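Extracellular solute-binding protein family 1 (Kribbella flavida, PDB 5IXP) probably captures a solute outside the cell, perhaps a sugar as many relatives do, and delivers it to an ABC transporter for import. Local coordinates at residues Y18-A23 with Q300-K305; D39-N44 with V63-K68; T132-V137 with N331-G336. One frame throughout, in Å; residues are numbered along the deposited sequence. Where two conformers were deposited one is given.

Contact 1 of 3, residues Y18-A23 with Q300-K305; sequences YREYEA and QIKVFK
Lys302 of helix 297-307 reaches toward helix 15-24 and meets Glu20 in a single salt bridge, described for one of the two Glu20 conformers. From CB the lysine runs almost straight: CG lies anti to the carbonyl carbon (chi1 -66°), and the rest of the chain is extended, which carries the ammonium out toward helix 15-24. CG makes no close approach to the glutamate; CD and CE pass the carboxylate, each with OE1 as its nearest atom at 3.7 Å. At the tip, NZ donates to Glu20 OE1 over 2.8 Å, on the syn side of that oxygen but 34° out of the carboxylate plane. Glu20 comes from the opposite direction, also extended beyond CG. NZ has a second partner in Gln299 OE1, a side chain of its own helix, and Glu20 also touches Trp293 of helix 284-294. A methionine in place of Lys302 would probably leave the Glu20 carboxylate without its countercharge and residues 18-23 and 300-305 without their ion pair. With one ion pair at the surface, the contact is electrostatic and likely to be weakened by solvent, and the second conformer of Glu20 makes it less certain as a permanent link.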
loop_
_atom_site.group_PDB
_atom_site.type_symbol
_atom_site.label_atom_id
_atom_site.label_comp_id
_atom_site.label_asym_id
_atom_site.label_seq_id
_atom_site.Cartn_x
_atom_site.Cartn_y
_atom_site.Cartn_z
ATOM N N TYR A 18 24.021 3.282 5.350
ATOM C CA TYR A 18 24.600 4.431 6.039
ATOM C C TYR A 18 26.113 4.304 6.118
ATOM O O TYR A 18 26.835 5.290 5.931
ATOM C CB TYR A 18 24.031 4.569 7.451
ATOM C CG TYR A 18 22.528 4.715 7.549
ATOM C CD1 TYR A 18 21.810 5.462 6.617
ATOM C CD2 TYR A 18 21.828 4.122 8.603
ATOM C CE1 TYR A 18 20.421 5.613 6.728
ATOM C CE2 TYR A 18 20.440 4.268 8.723
ATOM C CZ TYR A 18 19.749 5.013 7.784
ATOM O OH TYR A 18 18.379 5.153 7.896
ATOM N N ARG A 19 26.609 3.095 6.409
ATOM C CA ARG A 19 28.052 2.872 6.463
ATOM C C ARG A 19 28.692 3.125 5.107
ATOM O O ARG A 19 29.759 3.748 5.017
ATOM C CB ARG A 19 28.355 1.447 6.926
ATOM C CG ARG A 19 27.841 1.125 8.311
ATOM C CD ARG A 19 28.216 -0.280 8.771
ATOM N NE ARG A 19 27.531 -0.618 10.014
ATOM C CZ ARG A 19 26.500 -1.452 10.102
ATOM N NH1 ARG A 19 26.041 -2.071 9.019
ATOM N NH2 ARG A 19 25.936 -1.679 11.281
ATOM N N GLU A 20 28.053 2.640 4.040
ATOM C CA GLU A 20 28.570 2.849 2.693
ATOM C C GLU A 20 28.639 4.331 2.356
ATOM O O GLU A 20 29.642 4.815 1.818
ATOM C CB GLU A 20 27.693 2.111 1.681
ATOM C CG GLU A 20 27.751 0.609 1.807
ATOM C CD GLU A 20 26.792 -0.096 0.871
ATOM O OE1 GLU A 20 25.883 0.564 0.331
ATOM O OE2 GLU A 20 26.952 -1.312 0.676
ATOM N N TYR A 21 27.575 5.073 2.665
ATOM C CA TYR A 21 27.551 6.493 2.328
ATOM C C TYR A 21 28.646 7.258 3.061
ATOM O O TYR A 21 29.321 8.110 2.468
ATOM C CB TYR A 21 26.181 7.078 2.659
ATOM C CG TYR A 21 25.915 8.422 2.033
ATOM C CD1 TYR A 21 25.459 8.512 0.720
ATOM C CD2 TYR A 21 26.112 9.601 2.749
ATOM C CE1 TYR A 21 25.201 9.736 0.132
ATOM C CE2 TYR A 21 25.848 10.836 2.173
ATOM C CZ TYR A 21 25.395 10.891 0.862
ATOM O OH TYR A 21 25.128 12.097 0.277
ATOM N N GLU A 22 28.836 6.966 4.350
ATOM C CA GLU A 22 29.888 7.646 5.104
ATOM C C GLU A 22 31.269 7.307 4.561
ATOM O O GLU A 22 32.173 8.156 4.580
ATOM C CB GLU A 22 29.804 7.279 6.584
ATOM C CG GLU A 22 28.635 7.942 7.333
ATOM C CD GLU A 22 28.762 7.746 8.827
ATOM O OE1 GLU A 22 29.692 7.014 9.219
ATOM O OE2 GLU A 22 27.958 8.304 9.603
ATOM N N ALA A 23 31.459 6.079 4.084
ATOM C CA ALA A 23 32.746 5.726 3.492
ATOM C C ALA A 23 33.003 6.534 2.228
ATOM O O ALA A 23 34.147 6.927 1.945
ATOM C CB ALA A 23 32.797 4.226 3.197
ATOM N N GLN A 300 18.044 0.493 -3.745
ATOM C CA GLN A 300 16.790 -0.239 -3.591
ATOM C C GLN A 300 16.989 -1.733 -3.824
ATOM O O GLN A 300 16.316 -2.556 -3.187
ATOM C CB GLN A 300 15.724 0.339 -4.520
ATOM C CG GLN A 300 15.420 1.814 -4.225
ATOM C CD GLN A 300 13.945 2.142 -4.380
ATOM O OE1 GLN A 300 13.130 1.258 -4.609
ATOM N NE2 GLN A 300 13.603 3.411 -4.260
ATOM N N ILE A 301 17.928 -2.107 -4.695
ATOM C CA ILE A 301 18.251 -3.523 -4.852
ATOM C C ILE A 301 18.881 -4.079 -3.579
ATOM O O ILE A 301 18.544 -5.184 -3.139
ATOM C CB ILE A 301 19.156 -3.734 -6.077
ATOM C CG1 ILE A 301 18.355 -3.467 -7.355
ATOM C CG2 ILE A 301 19.749 -5.148 -6.058
ATOM C CD1 ILE A 301 19.202 -3.304 -8.582
ATOM N N LYS A 302 19.798 -3.327 -2.958
ATOM C CA LYS A 302 20.399 -3.798 -1.712
ATOM C C LYS A 302 19.343 -4.008 -0.633
ATOM O O LYS A 302 19.377 -5.010 0.093
ATOM C CB LYS A 302 21.463 -2.815 -1.227
ATOM C CG LYS A 302 22.661 -2.708 -2.130
ATOM C CD LYS A 302 23.538 -1.551 -1.676
ATOM C CE LYS A 302 24.571 -1.172 -2.710
ATOM N NZ LYS A 302 25.188 0.142 -2.382
ATOM N N VAL A 303 18.396 -3.071 -0.516
ATOM C CA VAL A 303 17.326 -3.192 0.470
ATOM C C VAL A 303 16.440 -4.389 0.147
ATOM O O VAL A 303 16.039 -5.142 1.043
ATOM C CB VAL A 303 16.515 -1.879 0.529
ATOM C CG1 VAL A 303 15.241 -2.053 1.353
ATOM C CG2 VAL A 303 17.388 -0.716 1.076
ATOM N N PHE A 304 16.123 -4.581 -1.137
ATOM C CA PHE A 304 15.344 -5.747 -1.547
ATOM C C PHE A 304 16.006 -7.048 -1.093
ATOM O O PHE A 304 15.336 -7.945 -0.573
ATOM C CB PHE A 304 15.162 -5.740 -3.068
ATOM C CG PHE A 304 14.498 -6.980 -3.607
ATOM C CD1 PHE A 304 13.130 -7.157 -3.477
ATOM C CD2 PHE A 304 15.242 -7.955 -4.268
ATOM C CE1 PHE A 304 12.509 -8.299 -3.983
ATOM C CE2 PHE A 304 14.629 -9.094 -4.773
ATOM C CZ PHE A 304 13.264 -9.265 -4.632
ATOM N N LYS A 305 17.321 -7.173 -1.280
ATOM C CA LYS A 305 17.971 -8.406 -0.856
ATOM C C LYS A 305 18.070 -8.507 0.653
ATOM O O LYS A 305 18.042 -9.614 1.193
ATOM C CB LYS A 305 19.346 -8.543 -1.498
ATOM C CG LYS A 305 19.340 -8.200 -2.972
ATOM C CD LYS A 305 20.585 -8.687 -3.648
ATOM C CE LYS A 305 21.789 -7.942 -3.154
ATOM N NZ LYS A 305 22.551 -7.349 -4.294
#

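Contact 2 of 3, residues D39-N44 with V63-K68; sequences DEHIKN and VSWIYK
His41 NE2 is held by the backbone oxygen of Ala60, on the neighbouring strand 58-62, a bond that fixes one end of the imidazole and probably its rotation; the ring lies beside Trp65. Its CD2 comes to 3.5 Å from Trp65 CZ3, which lies at the edge of the histidine ring near its plane. The two rings meet rim to rim, with centroids 5.7 Å apart and planes at 39°, so neither stacks over the other.

The next residue, Ile42, takes the face of the tryptophan. CG1 sits 3.4 Å from the centroid of the six-membered ring and only 8° off its normal, a CH-pi contact, and CD1 lies over Trp65 CE2, at 3.4 Å, on the side of NE1 and CZ2. With CG1 anti to the carbonyl carbon (chi1 -69°), the longer branch of the isoleucine is the one laid on the indole. Trp65 was modelled in two conformers, and the contacts described, made by one of them, are less certain for the other. These residues belong to a beta-alpha-beta unit of the periplasmic-binding-protein fold, made of strand 28-34, helix 38-51 and strand 58-62; its two strands flank strand 2-8, to which both are parallel. Trp65 follows strand 58-62, on the way into helix 66-70. Phe9, after strand 2-8, meets both the His41 and the Trp65 rings, making a small aromatic group at the ends of strands 2-8 and 58-62, beside helix 38-51. Farther along, Lys68 of helix 66-70 forms a salt bridge with Glu46 of helix 38-51, a charged link beside the apolar one.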
loop_
_atom_site.group_PDB
_atom_site.type_symbol
_atom_site.label_atom_id
_atom_site.label_comp_id
_atom_site.label_asym_id
_atom_site.label_seq_id
_atom_site.Cartn_x
_atom_site.Cartn_y
_atom_site.Cartn_z
ATOM N N ASP A 39 2.996 4.691 15.140
ATOM C CA ASP A 39 2.136 5.770 15.625
ATOM C C ASP A 39 2.955 6.860 16.305
ATOM O O ASP A 39 2.637 8.050 16.189
ATOM C CB ASP A 39 1.072 5.233 16.582
ATOM C CG ASP A 39 0.000 4.413 15.876
ATOM O OD1 ASP A 39 -0.233 4.616 14.661
ATOM O OD2 ASP A 39 -0.623 3.566 16.547
ATOM N N GLU A 40 4.021 6.484 17.020
ATOM C CA GLU A 40 4.799 7.535 17.659
ATOM C C GLU A 40 5.686 8.267 16.672
ATOM O O GLU A 40 5.943 9.460 16.856
ATOM C CB GLU A 40 5.615 6.978 18.809
ATOM C CG GLU A 40 4.868 7.219 20.106
ATOM C CD GLU A 40 5.212 6.224 21.126
ATOM O OE1 GLU A 40 5.895 5.254 20.744
ATOM O OE2 GLU A 40 4.810 6.409 22.293
ATOM N N HIS A 41 6.149 7.584 15.627
ATOM C CA HIS A 41 6.845 8.282 14.551
ATOM C C HIS A 41 5.955 9.367 13.949
ATOM O O HIS A 41 6.386 10.511 13.754
ATOM C CB HIS A 41 7.282 7.278 13.487
ATOM C CG HIS A 41 7.933 7.911 12.299
ATOM N ND1 HIS A 41 9.297 8.108 12.213
ATOM C CD2 HIS A 41 7.406 8.401 11.151
ATOM C CE1 HIS A 41 9.581 8.686 11.057
ATOM N NE2 HIS A 41 8.450 8.876 10.394
ATOM N N ILE A 42 4.694 9.021 13.669
ATOM C CA ILE A 42 3.725 9.989 13.150
ATOM C C ILE A 42 3.513 11.131 14.137
ATOM O O ILE A 42 3.501 12.309 13.758
ATOM C CB ILE A 42 2.385 9.295 12.851
ATOM C CG1 ILE A 42 2.501 8.350 11.675
ATOM C CG2 ILE A 42 1.287 10.327 12.631
ATOM C CD1 ILE A 42 1.366 7.375 11.644
ATOM N N LYS A 43 3.293 10.794 15.410
ATOM C CA LYS A 43 3.061 11.826 16.415
ATOM C C LYS A 43 4.257 12.761 16.540
ATOM O O LYS A 43 4.089 13.978 16.676
ATOM C CB LYS A 43 2.744 11.187 17.766
ATOM C CG LYS A 43 1.332 10.654 17.884
ATOM C CD LYS A 43 1.011 10.353 19.335
ATOM C CE LYS A 43 0.594 8.911 19.517
ATOM N NZ LYS A 43 -0.667 8.599 18.782
ATOM N N ASN A 44 5.476 12.211 16.503
ATOM C CA ASN A 44 6.663 13.061 16.526
ATOM C C ASN A 44 6.660 13.997 15.336
ATOM O O ASN A 44 6.950 15.190 15.463
ATOM C CB ASN A 44 7.938 12.219 16.491
ATOM C CG ASN A 44 8.127 11.395 17.732
ATOM O OD1 ASN A 44 7.554 11.689 18.779
ATOM N ND2 ASN A 44 8.965 10.365 17.633
ATOM N N VAL A 63 3.037 6.156 2.530
ATOM C CA VAL A 63 2.192 6.780 1.516
ATOM C C VAL A 63 0.795 7.063 2.055
ATOM O O VAL A 63 0.129 8.002 1.597
ATOM C CB VAL A 63 2.136 5.920 0.237
ATOM C CG1 VAL A 63 1.430 4.580 0.502
ATOM C CG2 VAL A 63 1.467 6.712 -0.889
ATOM N N SER A 64 0.329 6.297 3.043
ATOM C CA SER A 64 -1.035 6.556 3.497
ATOM C C SER A 64 -1.153 7.820 4.342
ATOM O O SER A 64 -2.277 8.284 4.564
ATOM C CB SER A 64 -1.594 5.368 4.278
ATOM O OG SER A 64 -0.911 5.208 5.507
ATOM N N TRP A 65 -0.029 8.381 4.813
ATOM C CA TRP A 65 -0.022 9.623 5.587
ATOM C C TRP A 65 0.247 10.856 4.749
ATOM O O TRP A 65 -0.059 11.966 5.195
ATOM C CB TRP A 65 1.072 9.637 6.668
ATOM C CG TRP A 65 1.352 8.392 7.371
ATOM C CD1 TRP A 65 0.499 7.363 7.592
ATOM C CD2 TRP A 65 2.602 8.024 7.968
ATOM N NE1 TRP A 65 1.137 6.364 8.280
ATOM C CE2 TRP A 65 2.431 6.747 8.526
ATOM C CE3 TRP A 65 3.849 8.650 8.072
ATOM C CZ2 TRP A 65 3.456 6.083 9.182
ATOM C CZ3 TRP A 65 4.865 7.997 8.721
ATOM C CH2 TRP A 65 4.665 6.722 9.278
ATOM N N ILE A 66 0.883 10.694 3.586
ATOM C CA ILE A 66 1.508 11.830 2.915
ATOM C C ILE A 66 0.477 12.852 2.443
ATOM O O ILE A 66 0.824 14.030 2.263
ATOM C CB ILE A 66 2.423 11.339 1.776
ATOM C CG1 ILE A 66 3.394 12.452 1.362
ATOM C CG2 ILE A 66 1.614 10.818 0.596
ATOM C CD1 ILE A 66 4.567 11.968 0.518
ATOM N N TYR A 67 -0.792 12.448 2.293
ATOM C CA TYR A 67 -1.843 13.399 1.935
ATOM C C TYR A 67 -1.880 14.563 2.918
ATOM O O TYR A 67 -2.070 15.717 2.519
ATOM C CB TYR A 67 -3.211 12.698 1.886
ATOM C CG TYR A 67 -3.791 12.355 3.254
ATOM C CD1 TYR A 67 -3.532 11.130 3.852
ATOM C CD2 TYR A 67 -4.589 13.262 3.948
ATOM C CE1 TYR A 67 -4.043 10.814 5.102
ATOM C CE2 TYR A 67 -5.101 12.960 5.206
ATOM C CZ TYR A 67 -4.824 11.732 5.776
ATOM O OH TYR A 67 -5.330 11.412 7.022
ATOM N N LYS A 68 -1.694 14.273 4.208
ATOM C CA LYS A 68 -1.760 15.307 5.232
ATOM C C LYS A 68 -0.612 16.299 5.092
ATOM O O LYS A 68 -0.763 17.478 5.426
ATOM C CB LYS A 68 -1.757 14.653 6.616
ATOM C CG LYS A 68 -1.770 15.623 7.786
ATOM C CD LYS A 68 -2.317 14.967 9.049
ATOM C CE LYS A 68 -2.029 15.821 10.287
ATOM N NZ LYS A 68 -2.439 15.150 11.559
#

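Contact 3 of 3, residues T132-V137 with N331-G336; sequences TDRAEV and NNAPVG
The start of helix 134-138 faces the turn that leads into helix 335-344, and Arg134 makes the connection. Its CG lies between the backbone N and the carbonyl carbon (chi1 71°), and a bend at chi3 brings the guanidinium flat against the turn. One face of that group rests on backbone and ring carbons: Ala333 CA is 3.3 Å from NH1 of Arg134, and Pro334 CD is 3.5 Å from its NH2. At the edge, in the guanidinium plane, NH1 gives a weak hydrogen bond to Asn331 O at 3.1 Å, bent to 129°. A water adds a second route, accepting from Arg134 NH2 at 3.1 Å and donating to Asn331 O.

Each segment holds the N-cap position of a helix. Asp133 is the N-cap of the first, where OD1 uses its anti lone pair to accept from Ala135 N at 2.7 Å; Pro334 is the N-cap of the other and the centre of an inverse gamma turn. The stronger partner of the arginine is Asp258 on strand 257-260, whose OD1 pairs with NH1 while OD2 accepts from Asn331 ND2.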
loop_
_atom_site.group_PDB
_atom_site.type_symbol
_atom_site.label_atom_id
_atom_site.label_comp_id
_atom_site.label_asym_id
_atom_site.label_seq_id
_atom_site.Cartn_x
_atom_site.Cartn_y
_atom_site.Cartn_z
ATOM N N THR A 132 -6.499 -24.154 -11.135
ATOM C CA THR A 132 -5.482 -23.976 -10.103
ATOM C C THR A 132 -4.174 -23.416 -10.632
ATOM O O THR A 132 -3.430 -22.798 -9.866
ATOM C CB THR A 132 -5.189 -25.306 -9.395
ATOM O OG1 THR A 132 -4.851 -26.289 -10.376
ATOM C CG2 THR A 132 -6.406 -25.779 -8.597
ATOM N N ASP A 133 -3.869 -23.632 -11.910
ATOM C CA ASP A 133 -2.672 -23.063 -12.508
ATOM C C ASP A 133 -2.779 -21.546 -12.507
ATOM O O ASP A 133 -3.791 -20.992 -12.944
ATOM C CB ASP A 133 -2.515 -23.575 -13.936
ATOM C CG ASP A 133 -1.203 -23.148 -14.570
ATOM O OD1 ASP A 133 -1.028 -21.944 -14.857
ATOM O OD2 ASP A 133 -0.350 -24.027 -14.801
ATOM N N ARG A 134 -1.726 -20.869 -12.033
ATOM C CA ARG A 134 -1.815 -19.416 -11.884
ATOM C C ARG A 134 -2.048 -18.713 -13.220
ATOM O O ARG A 134 -2.644 -17.631 -13.250
ATOM C CB ARG A 134 -0.562 -18.863 -11.182
ATOM C CG ARG A 134 0.723 -18.885 -11.994
ATOM C CD ARG A 134 1.895 -18.274 -11.206
ATOM N NE ARG A 134 2.245 -19.098 -10.049
ATOM C CZ ARG A 134 3.123 -20.099 -10.074
ATOM N NH1 ARG A 134 3.357 -20.799 -8.971
ATOM N NH2 ARG A 134 3.771 -20.401 -11.196
ATOM N N ALA A 135 -1.604 -19.306 -14.337
ATOM C CA ALA A 135 -1.875 -18.683 -15.630
ATOM C C ALA A 135 -3.352 -18.772 -15.990
ATOM O O ALA A 135 -3.903 -17.844 -16.595
ATOM C CB ALA A 135 -1.011 -19.320 -16.721
ATOM N N GLU A 136 -4.013 -19.859 -15.601
ATOM C CA GLU A 136 -5.450 -19.972 -15.828
ATOM C C GLU A 136 -6.248 -19.147 -14.825
ATOM O O GLU A 136 -7.271 -18.548 -15.184
ATOM C CB GLU A 136 -5.870 -21.438 -15.757
ATOM C CG GLU A 136 -5.242 -22.307 -16.840
ATOM C CD GLU A 136 -5.742 -21.947 -18.227
ATOM O OE1 GLU A 136 -6.847 -21.380 -18.331
ATOM O OE2 GLU A 136 -5.034 -22.239 -19.214
ATOM N N VAL A 137 -5.814 -19.126 -13.561
ATOM C CA VAL A 137 -6.511 -18.334 -12.546
ATOM C C VAL A 137 -6.492 -16.856 -12.912
ATOM O O VAL A 137 -7.488 -16.141 -12.731
ATOM C CB VAL A 137 -5.894 -18.592 -11.156
ATOM C CG1 VAL A 137 -6.407 -17.577 -10.120
ATOM C CG2 VAL A 137 -6.201 -20.025 -10.700
ATOM N N ASN A 331 3.990 -22.098 -3.813
ATOM C CA ASN A 331 4.072 -23.024 -4.948
ATOM C C ASN A 331 5.176 -22.618 -5.925
ATOM O O ASN A 331 5.029 -22.732 -7.143
ATOM C CB ASN A 331 2.717 -23.132 -5.664
ATOM C CG ASN A 331 2.665 -24.293 -6.654
ATOM O OD1 ASN A 331 3.238 -25.351 -6.411
ATOM N ND2 ASN A 331 1.985 -24.091 -7.776
ATOM N N ASN A 332 6.296 -22.129 -5.383
ATOM C CA ASN A 332 7.440 -21.718 -6.198
ATOM C C ASN A 332 7.040 -20.665 -7.225
ATOM O O ASN A 332 7.524 -20.670 -8.356
ATOM C CB ASN A 332 8.092 -22.915 -6.896
ATOM C CG ASN A 332 8.848 -23.795 -5.943
ATOM O OD1 ASN A 332 9.686 -23.321 -5.180
ATOM N ND2 ASN A 332 8.562 -25.086 -5.979
ATOM N N ALA A 333 6.145 -19.763 -6.839
ATOM C CA ALA A 333 5.692 -18.747 -7.774
ATOM C C ALA A 333 6.854 -17.832 -8.150
ATOM O O ALA A 333 7.698 -17.515 -7.304
ATOM C CB ALA A 333 4.549 -17.922 -7.179
ATOM N N PRO A 334 6.932 -17.400 -9.413
ATOM C CA PRO A 334 7.985 -16.453 -9.841
ATOM C C PRO A 334 7.637 -15.028 -9.422
ATOM O O PRO A 334 7.312 -14.155 -10.235
ATOM C CB PRO A 334 7.995 -16.647 -11.360
ATOM C CG PRO A 334 6.537 -16.968 -11.677
ATOM C CD PRO A 334 6.033 -17.782 -10.520
ATOM N N VAL A 335 7.690 -14.779 -8.109
ATOM C CA VAL A 335 7.140 -13.531 -7.570
ATOM C C VAL A 335 7.933 -12.316 -8.039
ATOM O O VAL A 335 7.381 -11.214 -8.140
ATOM C CB VAL A 335 7.065 -13.582 -6.032
ATOM C CG1 VAL A 335 6.053 -14.628 -5.586
ATOM C CG2 VAL A 335 8.453 -13.871 -5.427
ATOM N N GLY A 336 9.227 -12.478 -8.329
ATOM C CA GLY A 336 9.985 -11.359 -8.866
ATOM C C GLY A 336 9.389 -10.849 -10.162
ATOM O O GLY A 336 9.134 -9.651 -10.322
HETATM O O HOH W 1 5.544 -22.775 -10.359
#

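The three contacts are spread across the chain without touching. Contacts 1 and 2 have centres 24 Å apart and nearest atoms about 10 Å apart; in sequence, contact 2 falls wholly between the two segments of contact 1. Contact 3 alternates with contact 1 along the chain, and although their centres are 31 Å apart their nearest atoms come to about 6 Å. The widest separation is between contacts 2 and 3, with centres 35 Å apart on opposite sides of the chain's centre. Contacts 1 and 3 lie at the surface, whereas contact 2 is partly buried.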